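Long-range contacts in trichomaglin (Trichosanthes lepiniana, PDB 1SGL), which probably cleaves RNA, as an S-like ribonuclease belonging to the RNase T2 family: residues Trp14-Arg20 with Leu204-Pro208; Gly99-Glu103 with Gly115-Phe120; Ala135-Ile141 with Asp153-Val158. All blocks are in the same frame, centred on the assembly; numbering follows the deposited sequence.

Interaction 1: residues Trp14-Arg20 with Leu204-Pro208; sequences WAGTSCR and LPEIP. With SO4 (sulfate ion), chain E.
A single carbonyl, P205 O, is approached by two donors from 14-20: W14 NE1 gives it a hydrogen bond (NE1 to O 2.8 Å), and G16 brings up a nearly straight CA-H...O contact (CA to O 3.2 Å, 166° at the hydrogen). A CB on G16 would collide with P205 O; its absence lets the two backbones come close, with G16 CA 4.2 Å from I207 CA. W14 is the N-cap of helix 15-18, whereas 205-208 is extended with polyproline-II-like angles. With W14 chi1 t, the indole edge bearing NE1 meets P205 O, and one face receives L204 CD2 in a CH-pi contact, 3.9 Å from the six-membered ring centroid. I207 CD1 packs on A15 CB (3.8 Å), and the P208 ring abuts C19 (C19 O to P208 CD 3.3 Å) and R20 (R20 CA to P208 CG 3.6 Å). The R20 guanidinium lies clear of 204-208; NH2 donates to sulfate O4 (2.9 Å) and forms a salt bridge with E173. The contact ties the C-terminal tail, which follows strand 201-203, to the end of strand 7-14; the C19-C31 disulfide, the F40 ring against W14 and T17 OG1 bonded to V176 O join it to the surrounding chain.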
loop_
_atom_site.group_PDB
_atom_site.type_symbol
_atom_site.label_atom_id
_atom_site.label_comp_id
_atom_site.label_asym_id
_atom_site.label_seq_id
_atom_site.Cartn_x
_atom_site.Cartn_y
_atom_site.Cartn_z
ATOM N N TRP A 14 -0.335 -5.986 4.029
ATOM C CA TRP A 14 -1.049 -7.246 4.162
ATOM C C TRP A 14 -2.009 -7.120 5.346
ATOM O O TRP A 14 -1.583 -7.004 6.499
ATOM C CB TRP A 14 -0.075 -8.408 4.403
ATOM C CG TRP A 14 -0.778 -9.732 4.518
ATOM C CD1 TRP A 14 -0.884 -10.514 5.633
ATOM C CD2 TRP A 14 -1.530 -10.396 3.490
ATOM N NE1 TRP A 14 -1.660 -11.625 5.366
ATOM C CE2 TRP A 14 -2.068 -11.576 4.060
ATOM C CE3 TRP A 14 -1.797 -10.111 2.146
ATOM C CZ2 TRP A 14 -2.857 -12.466 3.333
ATOM C CZ3 TRP A 14 -2.586 -11.000 1.418
ATOM C CH2 TRP A 14 -3.105 -12.161 2.017
ATOM N N ALA A 15 -3.301 -7.154 5.054
ATOM C CA ALA A 15 -4.320 -7.003 6.091
ATOM C C ALA A 15 -4.166 -7.949 7.284
ATOM O O ALA A 15 -4.340 -7.538 8.424
ATOM C CB ALA A 15 -5.702 -7.156 5.478
ATOM N N GLY A 16 -3.825 -9.209 7.021
ATOM C CA GLY A 16 -3.681 -10.164 8.105
ATOM C C GLY A 16 -2.668 -9.758 9.158
ATOM O O GLY A 16 -2.873 -9.970 10.356
ATOM N N THR A 17 -1.568 -9.162 8.719
ATOM C CA THR A 17 -0.519 -8.750 9.639
ATOM C C THR A 17 -0.828 -7.431 10.347
ATOM O O THR A 17 -0.460 -7.241 11.510
ATOM C CB THR A 17 0.831 -8.651 8.896
ATOM O OG1 THR A 17 1.154 -9.939 8.354
ATOM C CG2 THR A 17 1.946 -8.198 9.833
ATOM N N SER A 18 -1.502 -6.521 9.653
ATOM C CA SER A 18 -1.858 -5.236 10.244
ATOM C C SER A 18 -2.964 -5.416 11.286
ATOM O O SER A 18 -3.173 -4.559 12.142
ATOM C CB SER A 18 -2.354 -4.268 9.165
ATOM O OG SER A 18 -1.327 -3.912 8.259
ATOM N N CYS A 19 -3.673 -6.534 11.202
ATOM C CA CYS A 19 -4.777 -6.813 12.109
ATOM C C CYS A 19 -4.499 -7.863 13.171
ATOM O O CYS A 19 -5.376 -8.157 13.975
ATOM C CB CYS A 19 -5.988 -7.270 11.302
ATOM S SG CYS A 19 -6.585 -6.046 10.100
ATOM N N ARG A 20 -3.298 -8.431 13.188
ATOM C CA ARG A 20 -3.005 -9.485 14.154
ATOM C C ARG A 20 -2.899 -9.036 15.606
ATOM O O ARG A 20 -2.855 -9.867 16.515
ATOM C CB ARG A 20 -1.734 -10.241 13.763
ATOM C CG ARG A 20 -0.439 -9.575 14.163
ATOM C CD ARG A 20 0.645 -10.639 14.259
ATOM N NE ARG A 20 1.961 -10.087 14.559
ATOM C CZ ARG A 20 3.035 -10.831 14.810
ATOM N NH1 ARG A 20 2.943 -12.154 14.803
ATOM N NH2 ARG A 20 4.201 -10.254 15.063
ATOM N N LEU A 204 1.324 -15.634 5.500
ATOM C CA LEU A 204 0.317 -14.670 5.086
ATOM C C LEU A 204 -0.895 -14.995 5.945
ATOM O O LEU A 204 -1.825 -15.660 5.498
ATOM C CB LEU A 204 -0.021 -14.862 3.603
ATOM C CG LEU A 204 1.067 -14.488 2.587
ATOM C CD1 LEU A 204 0.726 -15.048 1.211
ATOM C CD2 LEU A 204 1.197 -12.981 2.520
ATOM N N PRO A 205 -0.889 -14.540 7.204
ATOM C CA PRO A 205 -2.008 -14.809 8.111
ATOM C C PRO A 205 -3.321 -14.147 7.707
ATOM O O PRO A 205 -3.335 -13.110 7.032
ATOM C CB PRO A 205 -1.491 -14.298 9.454
ATOM C CG PRO A 205 -0.616 -13.145 9.052
ATOM C CD PRO A 205 0.134 -13.700 7.857
ATOM N N GLU A 206 -4.427 -14.760 8.117
ATOM C CA GLU A 206 -5.739 -14.210 7.815
ATOM C C GLU A 206 -6.047 -13.170 8.882
ATOM O O GLU A 206 -5.407 -13.139 9.937
ATOM C CB GLU A 206 -6.807 -15.300 7.874
ATOM C CG GLU A 206 -6.479 -16.566 7.106
ATOM C CD GLU A 206 -7.476 -17.675 7.395
ATOM O OE1 GLU A 206 -8.612 -17.608 6.883
ATOM O OE2 GLU A 206 -7.129 -18.606 8.151
ATOM N N ILE A 207 -7.020 -12.312 8.604
ATOM C CA ILE A 207 -7.419 -11.305 9.573
ATOM C C ILE A 207 -8.026 -12.060 10.750
ATOM O O ILE A 207 -8.852 -12.947 10.562
ATOM C CB ILE A 207 -8.468 -10.352 8.986
ATOM C CG1 ILE A 207 -7.824 -9.480 7.905
ATOM C CG2 ILE A 207 -9.069 -9.496 10.089
ATOM C CD1 ILE A 207 -8.817 -8.656 7.106
ATOM N N PRO A 208 -7.601 -11.737 11.979
ATOM C CA PRO A 208 -8.136 -12.417 13.163
ATOM C C PRO A 208 -9.639 -12.186 13.316
ATOM O O PRO A 208 -10.125 -11.077 13.089
ATOM C CB PRO A 208 -7.345 -11.786 14.307
ATOM C CG PRO A 208 -6.039 -11.405 13.659
ATOM C CD PRO A 208 -6.506 -10.821 12.348
HETATM S S SO4 E . 7.296 -7.646 15.716
HETATM O O1 SO4 E . 7.346 -6.330 16.389
HETATM O O2 SO4 E . 7.848 -8.680 16.611
HETATM O O3 SO4 E . 8.100 -7.595 14.477
HETATM O O4 SO4 E . 5.892 -7.969 15.395
#

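Interaction 2: residues Gly99-Glu103 with Gly115-Phe120; sequences GQQYE and GEWNYF. With SO4 (sulfate ion), chain B.
Two helical segments cross steeply: the axes of 99-103 and 116-120 approach to 10.9 Å, with 107° between their N-to-C directions. The closest CA pair is Y102 and E116, 6.8 Å apart. G115 is the N-cap of the second helix, and its positive phi (89/160) suits a glycine, since a CB would jam against the preceding carbonyl; its O accepts from Y119 N (3.1 Å). Y102 fills the gap between the helices. With chi1 t, it turns one face of its ring to E116, which, with chi1 m, brings CG to 3.5 Å from the centroid of the Y102 ring in a CH-pi contact. The Y102 edge is directed at the face of Y119, also chi1 t, in an offset edge-to-face pair (centroids 5.7 Å apart, planes at 60°, Y102 CD1 to Y119 CD2 3.7 Å). F120, chi1 m, adds CZ at 4.1 Å from Y102 CB. On the adjoining side of the first helix, Q101 (m,m) packs its CB 3.7 Å from Y119 OH and directs NE2 to a sulfate (O2 at 3.2 Å, O3 weakly at 3.3 Å). H43 and H105 also bind this sulfate, consistent with the phosphate-binding active site of T2 ribonucleases. The aromatic packing joins helix 97-106 to the start of helix 116-129, while Y119 OH bonds L45 O of strand 40-47, E116 OE2 bonds D64 N and F120 meets W79.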
loop_
_atom_site.group_PDB
_atom_site.type_symbol
_atom_site.label_atom_id
_atom_site.label_comp_id
_atom_site.label_asym_id
_atom_site.label_seq_id
_atom_site.Cartn_x
_atom_site.Cartn_y
_atom_site.Cartn_z
ATOM N N GLY A 99 -5.902 11.522 3.531
ATOM C CA GLY A 99 -5.469 12.904 3.604
ATOM C C GLY A 99 -3.985 13.017 3.873
ATOM O O GLY A 99 -3.281 13.766 3.192
ATOM N N GLN A 100 -3.510 12.276 4.872
ATOM C CA GLN A 100 -2.104 12.294 5.226
ATOM C C GLN A 100 -1.222 11.888 4.044
ATOM O O GLN A 100 -0.208 12.538 3.775
ATOM C CB GLN A 100 -1.828 11.351 6.387
ATOM C CG GLN A 100 -0.353 11.266 6.726
ATOM C CD GLN A 100 0.070 9.872 7.106
ATOM O OE1 GLN A 100 -0.203 8.917 6.381
ATOM N NE2 GLN A 100 0.738 9.740 8.245
ATOM N N GLN A 101 -1.608 10.820 3.343
ATOM C CA GLN A 101 -0.829 10.353 2.199
ATOM C C GLN A 101 -0.781 11.403 1.112
ATOM O O GLN A 101 0.273 11.645 0.517
ATOM C CB GLN A 101 -1.404 9.054 1.634
ATOM C CG GLN A 101 -1.141 7.855 2.518
ATOM C CD GLN A 101 0.343 7.603 2.702
ATOM O OE1 GLN A 101 1.066 7.400 1.737
ATOM N NE2 GLN A 101 0.800 7.623 3.946
ATOM N N TYR A 102 -1.919 12.038 0.855
ATOM C CA TYR A 102 -1.962 13.068 -0.170
ATOM C C TYR A 102 -1.101 14.290 0.168
ATOM O O TYR A 102 -0.327 14.756 -0.666
ATOM C CB TYR A 102 -3.385 13.555 -0.415
ATOM C CG TYR A 102 -3.388 14.734 -1.357
ATOM C CD1 TYR A 102 -3.030 14.569 -2.693
ATOM C CD2 TYR A 102 -3.646 16.032 -0.894
ATOM C CE1 TYR A 102 -2.923 15.655 -3.547
ATOM C CE2 TYR A 102 -3.535 17.131 -1.746
ATOM C CZ TYR A 102 -3.171 16.932 -3.072
ATOM O OH TYR A 102 -3.044 17.993 -3.940
ATOM N N GLU A 103 -1.253 14.815 1.380
ATOM C CA GLU A 103 -0.500 15.996 1.789
ATOM C C GLU A 103 1.002 15.724 1.945
ATOM O O GLU A 103 1.837 16.493 1.477
ATOM C CB GLU A 103 -1.049 16.546 3.106
ATOM C CG GLU A 103 -2.502 17.012 3.063
ATOM C CD GLU A 103 -2.921 17.710 4.356
ATOM O OE1 GLU A 103 -2.553 17.224 5.451
ATOM O OE2 GLU A 103 -3.623 18.742 4.284
ATOM N N GLY A 115 -2.818 17.567 -8.154
ATOM C CA GLY A 115 -4.058 17.598 -7.405
ATOM C C GLY A 115 -4.578 16.290 -6.843
ATOM O O GLY A 115 -4.225 15.200 -7.305
ATOM N N GLU A 116 -5.441 16.426 -5.840
ATOM C CA GLU A 116 -6.062 15.299 -5.155
ATOM C C GLU A 116 -6.683 14.266 -6.069
ATOM O O GLU A 116 -6.327 13.094 -6.028
ATOM C CB GLU A 116 -7.150 15.793 -4.210
ATOM C CG GLU A 116 -6.645 16.305 -2.904
ATOM C CD GLU A 116 -7.777 16.695 -1.985
ATOM O OE1 GLU A 116 -8.645 15.837 -1.720
ATOM O OE2 GLU A 116 -7.796 17.854 -1.532
ATOM N N TRP A 117 -7.633 14.713 -6.877
ATOM C CA TRP A 117 -8.346 13.834 -7.786
ATOM C C TRP A 117 -7.442 12.874 -8.546
ATOM O O TRP A 117 -7.617 11.658 -8.485
ATOM C CB TRP A 117 -9.148 14.655 -8.789
ATOM C CG TRP A 117 -10.231 13.861 -9.402
ATOM C CD1 TRP A 117 -11.372 13.431 -8.790
ATOM C CD2 TRP A 117 -10.273 13.359 -10.739
ATOM N NE1 TRP A 117 -12.125 12.689 -9.667
ATOM C CE2 TRP A 117 -11.473 12.628 -10.871
ATOM C CE3 TRP A 117 -9.410 13.452 -11.839
ATOM C CZ2 TRP A 117 -11.838 11.991 -12.065
ATOM C CZ3 TRP A 117 -9.772 12.817 -13.029
ATOM C CH2 TRP A 117 -10.978 12.095 -13.130
ATOM N N ASN A 118 -6.483 13.441 -9.268
ATOM C CA ASN A 118 -5.542 12.672 -10.063
ATOM C C ASN A 118 -4.694 11.740 -9.199
ATOM O O ASN A 118 -4.316 10.658 -9.638
ATOM C CB ASN A 118 -4.649 13.632 -10.856
ATOM C CG ASN A 118 -3.747 12.915 -11.839
ATOM O OD1 ASN A 118 -4.197 12.072 -12.617
ATOM N ND2 ASN A 118 -2.463 13.257 -11.817
ATOM N N TYR A 119 -4.399 12.159 -7.974
ATOM C CA TYR A 119 -3.606 11.337 -7.073
ATOM C C TYR A 119 -4.354 10.044 -6.730
ATOM O O TYR A 119 -3.816 8.950 -6.888
ATOM C CB TYR A 119 -3.285 12.104 -5.794
ATOM C CG TYR A 119 -2.487 11.309 -4.784
ATOM C CD1 TYR A 119 -1.167 10.921 -5.045
ATOM C CD2 TYR A 119 -3.052 10.945 -3.562
ATOM C CE1 TYR A 119 -0.432 10.190 -4.101
ATOM C CE2 TYR A 119 -2.338 10.225 -2.623
ATOM C CZ TYR A 119 -1.029 9.848 -2.889
ATOM O OH TYR A 119 -0.336 9.142 -1.928
ATOM N N PHE A 120 -5.594 10.168 -6.270
ATOM C CA PHE A 120 -6.375 8.987 -5.927
ATOM C C PHE A 120 -6.736 8.177 -7.159
ATOM O O PHE A 120 -6.722 6.950 -7.125
ATOM C CB PHE A 120 -7.633 9.386 -5.155
ATOM C CG PHE A 120 -7.334 9.995 -3.826
ATOM C CD1 PHE A 120 -6.689 9.253 -2.842
ATOM C CD2 PHE A 120 -7.622 11.330 -3.575
ATOM C CE1 PHE A 120 -6.325 9.832 -1.628
ATOM C CE2 PHE A 120 -7.263 11.923 -2.362
ATOM C CZ PHE A 120 -6.613 11.173 -1.390
HETATM S S SO4 B . 4.183 7.040 5.431
HETATM O O1 SO4 B . 5.225 7.251 6.452
HETATM O O2 SO4 B . 3.742 8.349 4.918
HETATM O O3 SO4 B . 3.042 6.339 6.042
HETATM O O4 SO4 B . 4.715 6.222 4.322
#

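Interaction 3: residues Ala135-Ile141 with Asp153-Val158; sequences ALEDAGI and DIVVAV
L136 and I141 reach to segment 153-158 of helix 151-162 in m,t rotamers. L136 CD2 lies 3.9 Å from both I154 CG2 and A157 CB, and 4.4 Å from V158 CG2. I141 CD1 sits 3.8 Å from I154 CG1 (also m,t) and 3.7 Å from D153 O. Small residues fill the centre: A157 points at the first helix, with CB 4.2 Å from A139 CB, and A135 CB is 4.0 Å from A157 O. The axes of 135-139 and 153-158 approach to 9.1 Å at 118°, and the nearest CA atoms are those of A135 and A157 (6.1 Å). A Schellman motif at G140 (phi 89°), with I141 N bonded to L136 O at 2.8 Å, ends the first helix and turns I141 back into the interface. Such apolar helix-helix packing seats the end of helix 132-139 on helix 151-162, whose V158 also touches L179 and L181 of strand 176-184. No hydrogen bond links the segments, so close fit of aliphatic groups holds them together.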
loop_
_atom_site.group_PDB
_atom_site.type_symbol
_atom_site.label_atom_id
_atom_site.label_comp_id
_atom_site.label_asym_id
_atom_site.label_seq_id
_atom_site.Cartn_x
_atom_site.Cartn_y
_atom_site.Cartn_z
ATOM N N ALA A 135 -2.815 -11.980 -8.812
ATOM C CA ALA A 135 -1.650 -12.770 -9.185
ATOM C C ALA A 135 -1.428 -13.900 -8.183
ATOM O O ALA A 135 -1.282 -15.063 -8.570
ATOM C CB ALA A 135 -0.422 -11.890 -9.247
ATOM N N LEU A 136 -1.415 -13.564 -6.897
ATOM C CA LEU A 136 -1.197 -14.569 -5.863
ATOM C C LEU A 136 -2.283 -15.629 -5.854
ATOM O O LEU A 136 -1.990 -16.815 -5.754
ATOM C CB LEU A 136 -1.110 -13.923 -4.482
ATOM C CG LEU A 136 0.058 -12.970 -4.221
ATOM C CD1 LEU A 136 0.064 -12.613 -2.733
ATOM C CD2 LEU A 136 1.384 -13.615 -4.619
ATOM N N GLU A 137 -3.537 -15.200 -5.948
ATOM C CA GLU A 137 -4.648 -16.138 -5.962
ATOM C C GLU A 137 -4.510 -17.112 -7.136
ATOM O O GLU A 137 -4.758 -18.307 -6.985
ATOM C CB GLU A 137 -5.978 -15.387 -6.060
ATOM C CG GLU A 137 -6.756 -15.292 -4.753
ATOM C CD GLU A 137 -6.066 -14.449 -3.683
ATOM O OE1 GLU A 137 -5.003 -14.870 -3.157
ATOM O OE2 GLU A 137 -6.600 -13.357 -3.364
ATOM N N ASP A 138 -4.110 -16.600 -8.297
ATOM C CA ASP A 138 -3.933 -17.432 -9.487
ATOM C C ASP A 138 -2.879 -18.509 -9.274
ATOM O O ASP A 138 -2.994 -19.614 -9.809
ATOM C CB ASP A 138 -3.516 -16.586 -10.690
ATOM C CG ASP A 138 -4.666 -15.817 -11.285
ATOM O OD1 ASP A 138 -5.783 -15.880 -10.729
ATOM O OD2 ASP A 138 -4.451 -15.143 -12.312
ATOM N N ALA A 139 -1.849 -18.177 -8.501
ATOM C CA ALA A 139 -0.778 -19.121 -8.231
ATOM C C ALA A 139 -1.127 -20.056 -7.082
ATOM O O ALA A 139 -0.404 -21.005 -6.819
ATOM C CB ALA A 139 0.507 -18.375 -7.919
ATOM N N GLY A 140 -2.235 -19.795 -6.401
ATOM C CA GLY A 140 -2.608 -20.644 -5.282
ATOM C C GLY A 140 -2.010 -20.177 -3.961
ATOM O O GLY A 140 -1.926 -20.936 -2.998
ATOM N N ILE A 141 -1.565 -18.926 -3.917
ATOM C CA ILE A 141 -1.001 -18.377 -2.694
ATOM C C ILE A 141 -2.127 -17.582 -2.030
ATOM O O ILE A 141 -2.524 -16.514 -2.505
ATOM C CB ILE A 141 0.216 -17.481 -3.007
ATOM C CG1 ILE A 141 1.296 -18.321 -3.703
ATOM C CG2 ILE A 141 0.783 -16.881 -1.714
ATOM C CD1 ILE A 141 2.544 -17.554 -4.069
ATOM N N ASP A 153 8.251 -18.233 -4.252
ATOM C CA ASP A 153 6.983 -18.464 -4.934
ATOM C C ASP A 153 6.197 -17.166 -5.065
ATOM O O ASP A 153 5.566 -16.912 -6.093
ATOM C CB ASP A 153 6.127 -19.483 -4.175
ATOM C CG ASP A 153 6.521 -20.917 -4.467
ATOM O OD1 ASP A 153 7.523 -21.136 -5.173
ATOM O OD2 ASP A 153 5.823 -21.833 -3.993
ATOM N N ILE A 154 6.230 -16.354 -4.012
ATOM C CA ILE A 154 5.512 -15.089 -4.008
ATOM C C ILE A 154 6.163 -14.087 -4.961
ATOM O O ILE A 154 5.476 -13.445 -5.752
ATOM C CB ILE A 154 5.446 -14.510 -2.582
ATOM C CG1 ILE A 154 4.733 -15.512 -1.670
ATOM C CG2 ILE A 154 4.725 -13.163 -2.586
ATOM C CD1 ILE A 154 4.608 -15.075 -0.229
ATOM N N VAL A 155 7.486 -13.971 -4.907
ATOM C CA VAL A 155 8.179 -13.040 -5.786
ATOM C C VAL A 155 7.942 -13.388 -7.253
ATOM O O VAL A 155 7.641 -12.517 -8.068
ATOM C CB VAL A 155 9.690 -13.032 -5.508
ATOM C CG1 VAL A 155 10.401 -12.102 -6.480
ATOM C CG2 VAL A 155 9.946 -12.587 -4.084
ATOM N N VAL A 156 8.058 -14.667 -7.586
ATOM C CA VAL A 156 7.862 -15.103 -8.962
ATOM C C VAL A 156 6.447 -14.828 -9.458
ATOM O O VAL A 156 6.239 -14.484 -10.625
ATOM C CB VAL A 156 8.180 -16.612 -9.115
ATOM C CG1 VAL A 156 7.764 -17.101 -10.505
ATOM C CG2 VAL A 156 9.672 -16.839 -8.925
ATOM N N ALA A 157 5.475 -14.980 -8.570
ATOM C CA ALA A 157 4.093 -14.740 -8.934
ATOM C C ALA A 157 3.888 -13.267 -9.314
ATOM O O ALA A 157 3.289 -12.957 -10.348
ATOM C CB ALA A 157 3.180 -15.126 -7.776
ATOM N N VAL A 158 4.395 -12.361 -8.480
ATOM C CA VAL A 158 4.253 -10.932 -8.748
ATOM C C VAL A 158 5.020 -10.502 -9.990
ATOM O O VAL A 158 4.477 -9.807 -10.840
ATOM C CB VAL A 158 4.719 -10.078 -7.550
ATOM C CG1 VAL A 158 4.732 -8.600 -7.937
ATOM C CG2 VAL A 158 3.794 -10.312 -6.374
#

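Interaction 1 closes a chain loop inside which interactions 2 and 3 lie in series. Interactions 1 and 3 touch through one side chain: L204 CD1 is 3.5 Å from I141 CG2 and 4.1 Å from I154 CD1, so the apolar packing of the 135-141/153-158 helix pair continues into the C-terminal tail, although the centres are 18 Å apart. Interaction 2 stands apart, its centre about 26 Å from that of interaction 1 and 30 Å from that of interaction 3, on the other side of the chain's centre from both. It alone reaches the sulfate held with H43 and H105, the probable active site; the sulfate at R20 is a separate ion; both probably come from the crystallisation liquor.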